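Local coordinates for lectin (Lotus tetragonolobus, PDB 2EIG), which probably binds L-fucosyl-bearing carbohydrates as a four-chain seed lectin of the legume family that carries calcium and manganese ions, at residues S71-Y76 and R213-I218; P77-V82 and T207-E212; G57-F62 and I190-V195. All blocks are in the same frame, centred on the assembly; numbering follows the deposited sequence.

Interaction 1 (S71-Y76 and R213-I218)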
loop_
_atom_site.group_PDB
_atom_site.type_symbol
_atom_site.label_atom_id
_atom_site.label_comp_id
_atom_site.label_asym_id
_atom_site.label_seq_id
_atom_site.Cartn_x
_atom_site.Cartn_y
_atom_site.Cartn_z
ATOM N N SER A 71 -29.321 15.268 1.724
ATOM C CA SER A 71 -30.179 16.402 1.392
ATOM C C SER A 71 -30.289 17.353 2.535
ATOM O O SER A 71 -30.463 16.936 3.693
ATOM C CB SER A 71 -31.574 15.933 0.986
ATOM O OG SER A 71 -31.457 15.113 -0.133
ATOM N N ASN A 72 -30.210 18.636 2.190
ATOM C CA ASN A 72 -30.434 19.727 3.162
ATOM C C ASN A 72 -31.849 19.693 3.740
ATOM O O ASN A 72 -32.758 19.240 3.095
ATOM C CB ASN A 72 -30.243 21.095 2.490
ATOM C CG ASN A 72 -28.825 21.360 2.090
ATOM O OD1 ASN A 72 -27.943 20.533 2.299
ATOM N ND2 ASN A 72 -28.593 22.539 1.472
ATOM N N VAL A 73 -32.004 20.153 4.968
ATOM C CA VAL A 73 -33.289 20.227 5.622
ATOM C C VAL A 73 -33.464 21.658 6.135
ATOM O O VAL A 73 -32.562 22.198 6.784
ATOM C CB VAL A 73 -33.371 19.330 6.899
ATOM C CG1 VAL A 73 -34.784 19.389 7.515
ATOM C CG2 VAL A 73 -32.971 17.907 6.624
ATOM N N GLN A 74 -34.475 22.399 5.717
ATOM C CA GLN A 74 -34.471 23.036 4.456
ATOM C C GLN A 74 -33.423 24.158 4.752
ATOM O O GLN A 74 -32.437 24.246 4.043
ATOM C CB GLN A 74 -35.881 23.560 4.067
ATOM C CG GLN A 74 -36.796 22.462 3.378
ATOM C CD GLN A 74 -37.350 21.372 4.372
ATOM O OE1 GLN A 74 -37.108 20.156 4.186
ATOM N NE2 GLN A 74 -38.128 21.819 5.416
ATOM N N ARG A 75 -33.539 24.926 5.844
ATOM C CA ARG A 75 -32.481 25.979 6.109
ATOM C C ARG A 75 -31.330 25.593 7.057
ATOM O O ARG A 75 -30.359 26.348 7.209
ATOM C CB ARG A 75 -33.077 27.381 6.483
ATOM C CG ARG A 75 -33.439 27.582 7.980
ATOM C CD ARG A 75 -33.889 26.215 8.605
ATOM N NE ARG A 75 -34.774 26.334 9.744
ATOM C CZ ARG A 75 -35.771 25.487 10.004
ATOM N NH1 ARG A 75 -36.559 25.682 11.074
ATOM N NH2 ARG A 75 -35.997 24.451 9.185
ATOM N N TYR A 76 -31.427 24.427 7.703
ATOM C CA TYR A 76 -30.408 24.031 8.678
ATOM C C TYR A 76 -29.075 23.749 7.986
ATOM O O TYR A 76 -29.038 23.263 6.834
ATOM C CB TYR A 76 -30.825 22.813 9.491
ATOM C CG TYR A 76 -32.079 22.941 10.317
ATOM C CD1 TYR A 76 -33.219 22.188 9.992
ATOM C CD2 TYR A 76 -32.128 23.750 11.444
ATOM C CE1 TYR A 76 -34.377 22.263 10.744
ATOM C CE2 TYR A 76 -33.315 23.852 12.203
ATOM C CZ TYR A 76 -34.427 23.090 11.856
ATOM O OH TYR A 76 -35.591 23.146 12.608
ATOM N N ARG A 213 -28.316 19.249 10.499
ATOM C CA ARG A 213 -28.973 17.990 10.144
ATOM C C ARG A 213 -29.090 17.916 8.657
ATOM O O ARG A 213 -28.938 18.909 7.957
ATOM C CB ARG A 213 -30.351 17.900 10.773
ATOM C CG ARG A 213 -31.351 18.922 10.172
ATOM C CD ARG A 213 -32.548 18.931 11.040
ATOM N NE ARG A 213 -32.366 19.891 12.123
ATOM C CZ ARG A 213 -33.144 19.936 13.199
ATOM N NH1 ARG A 213 -34.086 19.014 13.336
ATOM N NH2 ARG A 213 -32.958 20.874 14.138
ATOM N N GLU A 214 -29.331 16.717 8.172
ATOM C CA GLU A 214 -29.569 16.486 6.765
ATOM C C GLU A 214 -30.229 15.096 6.636
ATOM O O GLU A 214 -30.197 14.303 7.579
ATOM C CB GLU A 214 -28.258 16.540 5.963
ATOM C CG GLU A 214 -27.288 15.493 6.421
ATOM C CD GLU A 214 -25.916 15.574 5.798
ATOM O OE1 GLU A 214 -25.735 16.264 4.749
ATOM O OE2 GLU A 214 -25.016 14.892 6.369
ATOM N N ARG A 215 -30.825 14.817 5.483
ATOM C CA ARG A 215 -31.222 13.456 5.158
ATOM C C ARG A 215 -29.964 12.695 4.687
ATOM O O ARG A 215 -29.047 13.309 4.098
ATOM C CB ARG A 215 -32.273 13.464 4.040
ATOM C CG ARG A 215 -33.619 14.222 4.363
ATOM C CD ARG A 215 -34.778 13.806 3.444
ATOM N NE ARG A 215 -34.994 12.355 3.522
ATOM C CZ ARG A 215 -35.668 11.727 4.481
ATOM N NH1 ARG A 215 -36.277 12.399 5.451
ATOM N NH2 ARG A 215 -35.746 10.396 4.443
ATOM N N HIS A 216 -29.929 11.384 4.945
ATOM C CA HIS A 216 -29.026 10.440 4.267
ATOM C C HIS A 216 -29.893 9.302 3.829
ATOM O O HIS A 216 -30.350 8.531 4.637
ATOM C CB HIS A 216 -27.933 9.902 5.193
ATOM C CG HIS A 216 -27.379 10.934 6.114
ATOM N ND1 HIS A 216 -27.871 11.114 7.383
ATOM C CD2 HIS A 216 -26.422 11.885 5.943
ATOM C CE1 HIS A 216 -27.217 12.101 7.979
ATOM N NE2 HIS A 216 -26.317 12.567 7.144
ATOM N N ASP A 217 -30.160 9.250 2.535
ATOM C CA ASP A 217 -31.102 8.297 1.993
ATOM C C ASP A 217 -30.318 7.517 1.024
ATOM O O ASP A 217 -29.709 8.069 0.087
ATOM C CB ASP A 217 -32.223 8.997 1.244
ATOM C CG ASP A 217 -33.021 9.878 2.128
ATOM O OD1 ASP A 217 -33.291 11.020 1.703
ATOM O OD2 ASP A 217 -33.363 9.435 3.252
ATOM N N ILE A 218 -30.368 6.223 1.274
ATOM C CA ILE A 218 -29.657 5.228 0.524
ATOM C C ILE A 218 -30.678 4.541 -0.341
ATOM O O ILE A 218 -31.715 4.082 0.148
ATOM C CB ILE A 218 -29.013 4.198 1.489
ATOM C CG1 ILE A 218 -28.099 4.914 2.506
ATOM C CG2 ILE A 218 -28.213 3.132 0.702
ATOM C CD1 ILE A 218 -27.600 3.979 3.614
HETATM O O HOH W 1 -31.293 12.578 0.850
HETATM O O HOH W 2 -29.601 20.688 6.135
#
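Ser71 and Arg215 form an antiparallel hydrogen-bonded pair between strands 61-72 and 214-226. Arg215 N donates to Ser71 O at 2.8 Å, in the carbonyl plane; the return bond, Ser71 N to Arg215 O, is 3.1 Å and comes from above the plane of the Arg215 carbonyl. Beyond it segment 71-76 folds into a type I turn, Val73 to Tyr76, closed by Tyr76 N to Val73 O. One water links the two backbones, accepting from Val73 N and lying within reach of the carbonyl oxygens of Tyr76 and Arg213.

The main side-chain contact is a cation-pi stack. The guanidinium of Arg213 lies flat over Tyr76, CZ standing 3.7 Å from the ring centroid with the planes 21° apart, and NE is 3.2 Å from CD1, offset toward the rim. Arg75 covers the opposite ring face, so the phenol is sandwiched between two guanidinium groups. The Arg213 chain bends at NE (chi3 88°), and its nitrogens are held by Pro211 O and Pro34 O, which should limit rotation of the group. Val73 crosses the same chain at about a right angle, CB 3.9 Å from Arg213 CG, while its CG2 packs on Glu214 CA.

On the face with Ser71, Arg215 grips Asp217 side-on, NE meeting the syn lone pair of OD1 at 2.8 Å and NH2 reaching OD2. A second water joins Ser71 OG to Asp217 OD1, which also pairs with Arg27. On the other face Glu214 accepts from His216 NE2 and Ser121 OG and forms a salt bridge with Arg153.

Strands 61-72 and 214-226 are neighbours in the large back sheet of the legume lectin sandwich; strand 27-29 flanks 214-226, and His216 packs on Ala206 and Thr208 of strand 199-208 in the facing sheet.

Interaction 2 (P77-V82 and T207-E212)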
loop_
_atom_site.group_PDB
_atom_site.type_symbol
_atom_site.label_atom_id
_atom_site.label_comp_id
_atom_site.label_asym_id
_atom_site.label_seq_id
_atom_site.Cartn_x
_atom_site.Cartn_y
_atom_site.Cartn_z
ATOM N N PRO A 77 -27.957 24.044 8.686
ATOM C CA PRO A 77 -26.697 23.643 8.060
ATOM C C PRO A 77 -26.540 22.078 8.116
ATOM O O PRO A 77 -27.145 21.425 8.959
ATOM C CB PRO A 77 -25.628 24.422 8.862
ATOM C CG PRO A 77 -26.241 24.715 10.192
ATOM C CD PRO A 77 -27.772 24.666 10.015
ATOM N N PRO A 78 -25.804 21.484 7.162
ATOM C CA PRO A 78 -25.750 20.010 7.195
ATOM C C PRO A 78 -24.885 19.421 8.319
ATOM O O PRO A 78 -23.785 19.953 8.639
ATOM C CB PRO A 78 -25.132 19.627 5.850
ATOM C CG PRO A 78 -24.532 20.846 5.291
ATOM C CD PRO A 78 -25.002 22.059 6.071
ATOM N N THR A 79 -25.378 18.314 8.875
ATOM C CA THR A 79 -24.613 17.390 9.704
ATOM C C THR A 79 -25.414 16.109 9.826
ATOM O O THR A 79 -26.590 16.126 9.550
ATOM C CB THR A 79 -24.227 17.924 11.116
ATOM O OG1 THR A 79 -25.205 17.619 12.108
ATOM C CG2 THR A 79 -23.943 19.373 11.099
ATOM N N ASP A 80 -24.768 14.990 10.170
ATOM C CA ASP A 80 -23.317 14.952 10.370
ATOM C C ASP A 80 -22.629 14.075 9.357
ATOM O O ASP A 80 -21.480 14.246 9.059
ATOM C CB ASP A 80 -23.013 14.447 11.784
ATOM C CG ASP A 80 -22.821 15.582 12.771
ATOM O OD1 ASP A 80 -21.683 16.081 12.796
ATOM O OD2 ASP A 80 -23.801 15.950 13.485
ATOM N N GLY A 81 -23.316 13.062 8.883
ATOM C CA GLY A 81 -22.770 12.282 7.805
ATOM C C GLY A 81 -23.382 10.928 7.865
ATOM O O GLY A 81 -24.169 10.663 8.757
ATOM N N VAL A 82 -23.022 10.109 6.890
ATOM C CA VAL A 82 -23.396 8.711 6.862
ATOM C C VAL A 82 -22.099 7.937 6.551
ATOM O O VAL A 82 -21.245 8.391 5.782
ATOM C CB VAL A 82 -24.553 8.415 5.820
ATOM C CG1 VAL A 82 -24.214 8.953 4.405
ATOM C CG2 VAL A 82 -24.892 6.877 5.747
ATOM N N THR A 207 -25.812 10.101 11.532
ATOM C CA THR A 207 -26.266 10.916 12.625
ATOM C C THR A 207 -26.597 12.302 12.091
ATOM O O THR A 207 -26.131 12.712 11.044
ATOM C CB THR A 207 -25.172 11.151 13.722
ATOM O OG1 THR A 207 -23.969 11.582 13.063
ATOM C CG2 THR A 207 -24.932 9.903 14.538
ATOM N N THR A 208 -27.419 12.999 12.855
ATOM C CA THR A 208 -27.748 14.393 12.605
ATOM C C THR A 208 -27.718 15.004 14.008
ATOM O O THR A 208 -27.683 14.314 15.017
ATOM C CB THR A 208 -29.138 14.558 11.984
ATOM O OG1 THR A 208 -30.102 13.970 12.859
ATOM C CG2 THR A 208 -29.226 13.887 10.576
ATOM N N TRP A 209 -27.717 16.311 14.047
ATOM C CA TRP A 209 -27.476 17.005 15.282
ATOM C C TRP A 209 -28.687 17.941 15.519
ATOM O O TRP A 209 -29.827 17.624 15.133
ATOM C CB TRP A 209 -26.121 17.734 15.193
ATOM C CG TRP A 209 -25.612 18.271 16.467
ATOM C CD1 TRP A 209 -25.309 19.575 16.741
ATOM C CD2 TRP A 209 -25.361 17.538 17.670
ATOM N NE1 TRP A 209 -24.904 19.700 18.033
ATOM C CE2 TRP A 209 -24.916 18.466 18.632
ATOM C CE3 TRP A 209 -25.447 16.179 18.021
ATOM C CZ2 TRP A 209 -24.522 18.083 19.935
ATOM C CZ3 TRP A 209 -25.121 15.801 19.336
ATOM C CH2 TRP A 209 -24.648 16.753 20.269
ATOM N N ASN A 210 -28.444 19.071 16.164
ATOM C CA ASN A 210 -29.487 20.036 16.406
ATOM C C ASN A 210 -28.742 21.300 16.773
ATOM O O ASN A 210 -28.060 21.309 17.794
ATOM C CB ASN A 210 -30.403 19.568 17.549
ATOM C CG ASN A 210 -31.648 20.432 17.707
ATOM O OD1 ASN A 210 -32.627 20.015 18.345
ATOM N ND2 ASN A 210 -31.630 21.629 17.119
ATOM N N PRO A 211 -28.859 22.362 15.948
ATOM C CA PRO A 211 -29.693 22.483 14.709
ATOM C C PRO A 211 -29.262 21.723 13.450
ATOM O O PRO A 211 -30.065 21.573 12.548
ATOM C CB PRO A 211 -29.593 23.972 14.382
ATOM C CG PRO A 211 -28.235 24.396 14.970
ATOM C CD PRO A 211 -28.162 23.626 16.258
ATOM N N GLU A 212 -27.994 21.314 13.353
ATOM C CA GLU A 212 -27.417 20.874 12.090
ATOM C C GLU A 212 -28.004 19.498 11.753
ATOM O O GLU A 212 -28.134 18.662 12.610
ATOM C CB GLU A 212 -25.886 20.760 12.198
ATOM C CG GLU A 212 -25.043 22.056 12.222
ATOM C CD GLU A 212 -24.824 22.581 13.586
ATOM O OE1 GLU A 212 -25.547 22.188 14.519
ATOM O OE2 GLU A 212 -23.901 23.399 13.735
#
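The Asp80 carboxylate and the Trp209 indole lie side by side, pointing the same way, with their planes 82° apart. Asp80 OD2 approaches Trp209 CB at 3.4 Å and meets the ring obliquely. The indole edge takes Glu212 OE1 in its plane, and Arg38 makes a cation-pi contact with the ring. The Asp80 carboxylate is met from well above its plane by Thr79 OG1, which donates to OD2 at 2.6 Å.

The Glu212 chain bends at chi2 (90°), which sets CD off to one side, while its CG lies 3.6 Å from Pro77 CG. Alongside, Glu212 CA makes a CA-H...O contact with Pro77 O. Thr208 CG2 rests 3.6 Å from Thr79 O, and Asp80 CB packs against Thr207 OG1, whose polar partner is Gly99 O.

The peptide bond between Thr79 and Asp80 is cis, as in legume lectins generally, where such a bond ahead of an aspartate orients that residue in the monosaccharide site. A similar role for Asp80 is plausible here: its side chain lies about 4 Å from the bound calcium ion, and Thr79 touches the calcium ligand His122.

Where strand 81-88 begins, Asp80 and Gly81 both face Thr207, a classic beta bulge. Asp80 N donates to Thr207 O at 2.8 Å, and Thr207 N returns a longer bond to Gly81 O, nearly along the C=O axis. The bulge uses a glycine conformation (phi 155°) in which a CB would jam against Asp80 O. In the opposing loop, Trp209 N bonds Glu212 O across a turn containing the cis peptide before Pro211.

Interaction 3 (G57-F62 and I190-V195)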
loop_
_atom_site.group_PDB
_atom_site.type_symbol
_atom_site.label_atom_id
_atom_site.label_comp_id
_atom_site.label_asym_id
_atom_site.label_seq_id
_atom_site.Cartn_x
_atom_site.Cartn_y
_atom_site.Cartn_z
ATOM N N GLY A 57 -5.806 -18.240 8.712
ATOM C CA GLY A 57 -5.342 -16.874 8.805
ATOM C C GLY A 57 -5.796 -16.056 7.593
ATOM O O GLY A 57 -5.350 -14.940 7.441
ATOM N N ASN A 58 -6.641 -16.639 6.729
ATOM C CA ASN A 58 -7.218 -15.944 5.556
ATOM C C ASN A 58 -8.121 -14.781 5.964
ATOM O O ASN A 58 -8.826 -14.882 6.926
ATOM C CB ASN A 58 -7.994 -16.900 4.641
ATOM C CG ASN A 58 -7.060 -17.832 3.827
ATOM O OD1 ASN A 58 -7.447 -18.932 3.422
ATOM N ND2 ASN A 58 -5.826 -17.384 3.601
ATOM N N VAL A 59 -8.071 -13.683 5.203
ATOM C CA VAL A 59 -8.941 -12.529 5.405
ATOM C C VAL A 59 -9.839 -12.389 4.177
ATOM O O VAL A 59 -9.404 -12.682 3.036
ATOM C CB VAL A 59 -8.120 -11.272 5.625
ATOM C CG1 VAL A 59 -9.011 -10.030 5.834
ATOM C CG2 VAL A 59 -7.126 -11.494 6.796
ATOM N N ALA A 60 -11.087 -11.990 4.403
ATOM C CA ALA A 60 -12.051 -11.795 3.301
ATOM C C ALA A 60 -11.683 -10.641 2.361
ATOM O O ALA A 60 -11.099 -9.608 2.781
ATOM C CB ALA A 60 -13.541 -11.602 3.867
ATOM N N SER A 61 -12.025 -10.811 1.075
ATOM C CA SER A 61 -12.103 -9.660 0.190
ATOM C C SER A 61 -13.548 -9.286 0.068
ATOM O O SER A 61 -14.452 -10.127 0.195
ATOM C CB SER A 61 -11.535 -9.968 -1.212
ATOM O OG SER A 61 -10.139 -10.083 -1.113
ATOM N N PHE A 62 -13.807 -8.010 -0.193
ATOM C CA PHE A 62 -15.157 -7.649 -0.535
ATOM C C PHE A 62 -15.190 -6.511 -1.522
ATOM O O PHE A 62 -14.201 -5.780 -1.721
ATOM C CB PHE A 62 -16.051 -7.372 0.696
ATOM C CG PHE A 62 -15.653 -6.149 1.532
ATOM C CD1 PHE A 62 -16.074 -4.866 1.176
ATOM C CD2 PHE A 62 -14.912 -6.314 2.692
ATOM C CE1 PHE A 62 -15.727 -3.742 1.949
ATOM C CE2 PHE A 62 -14.544 -5.206 3.471
ATOM C CZ PHE A 62 -14.965 -3.918 3.094
ATOM N N ILE A 190 -5.416 -1.454 5.285
ATOM C CA ILE A 190 -6.011 -1.863 6.573
ATOM C C ILE A 190 -5.985 -3.382 6.664
ATOM O O ILE A 190 -6.577 -4.060 5.801
ATOM C CB ILE A 190 -7.513 -1.409 6.727
ATOM C CG1 ILE A 190 -7.701 0.035 6.340
ATOM C CG2 ILE A 190 -8.038 -1.677 8.171
ATOM C CD1 ILE A 190 -9.153 0.507 6.340
ATOM N N ASP A 191 -5.323 -3.934 7.673
ATOM C CA ASP A 191 -5.451 -5.358 7.938
ATOM C C ASP A 191 -6.700 -5.612 8.773
ATOM O O ASP A 191 -6.677 -5.381 9.983
ATOM C CB ASP A 191 -4.214 -5.912 8.675
ATOM C CG ASP A 191 -4.071 -7.437 8.531
ATOM O OD1 ASP A 191 -2.905 -7.903 8.446
ATOM O OD2 ASP A 191 -5.100 -8.169 8.481
ATOM N N LEU A 192 -7.786 -6.076 8.130
ATOM C CA LEU A 192 -9.052 -6.338 8.827
ATOM C C LEU A 192 -8.870 -7.272 9.987
ATOM O O LEU A 192 -9.542 -7.147 10.988
ATOM C CB LEU A 192 -10.123 -6.918 7.890
ATOM C CG LEU A 192 -10.680 -6.016 6.813
ATOM C CD1 LEU A 192 -11.876 -6.652 6.071
ATOM C CD2 LEU A 192 -11.018 -4.612 7.361
ATOM N N LYS A 193 -7.940 -8.210 9.867
ATOM C CA LYS A 193 -7.747 -9.217 10.927
ATOM C C LYS A 193 -6.997 -8.621 12.110
ATOM O O LYS A 193 -7.078 -9.193 13.188
ATOM C CB LYS A 193 -7.051 -10.476 10.382
ATOM C CG LYS A 193 -6.938 -11.675 11.338
ATOM C CD LYS A 193 -6.062 -12.802 10.759
ATOM C CE LYS A 193 -5.992 -13.987 11.765
ATOM N NZ LYS A 193 -4.603 -14.564 12.036
ATOM N N THR A 194 -6.296 -7.482 11.951
ATOM C CA THR A 194 -5.649 -6.839 13.121
ATOM C C THR A 194 -6.656 -6.035 13.906
ATOM O O THR A 194 -6.607 -5.948 15.135
ATOM C CB THR A 194 -4.401 -5.928 12.814
ATOM O OG1 THR A 194 -4.689 -4.986 11.776
ATOM C CG2 THR A 194 -3.108 -6.727 12.436
ATOM N N VAL A 195 -7.590 -5.418 13.197
ATOM C CA VAL A 195 -8.478 -4.466 13.844
ATOM C C VAL A 195 -9.864 -4.983 14.151
ATOM O O VAL A 195 -10.579 -4.358 14.895
ATOM C CB VAL A 195 -8.542 -3.124 13.085
ATOM C CG1 VAL A 195 -7.196 -2.379 13.244
ATOM C CG2 VAL A 195 -8.908 -3.336 11.594
#
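Val59 is placed to fork over the helix 192-195: CG1 stands anti to the backbone N (chi1 180°) and meets Leu192 CB at 3.9 Å, while CG2 lies beside that N and reaches Lys193 CB at 3.7 Å. The Lys193 chain runs extended through CE and bends only at NZ (chi4 -133°), its CD passing 4.0 Å from Gly57 O. Trp52 receives this lysine in a cation-pi contact. Deeper in, Leu192 CD1 comes to the edge of the Phe62 ring, in its plane, 4.0 Å from CE2; Phe62 also meets Phe223 and Leu86.

Asp191 is the N-cap of this short helix, OD2 accepting from Lys193 N at 3.2 Å on the anti side. Asp191, Thr194 and Val195 pack on Leu146, Ala148 and Ser145 of a second subunit, and Thr194 OG1 hydrogen-bonds Leu146 O there, so this helix packs within its own domain and joins a subunit contact.

With no hydrogen bond across, the two segments are held by van der Waals contact of Val59, Leu192 and Phe62 and by the aliphatic part of Lys193; Ala60 O is buried with no polar partner in the model.

How the interactions relate
Along the chain the first segments follow in the order 57-62, 71-76, 77-82, and the second ones as 190-195, 207-212, 213-218. Interactions 1 and 2 lie side by side, centres about 8 Å apart, joined by a probable hydrogen bond from Arg213 N to Pro77 O; together they close the loops that lead from one sheet of the sandwich to the other near the calcium ion. Interaction 3 sits on the opposite side of the chain's centre, about 34 Å from interaction 1 and about 32 Å from interaction 2, centre to centre. Strand 61-72 is shared, running from interaction 3, which other subunits reach, to interaction 1, which none touches.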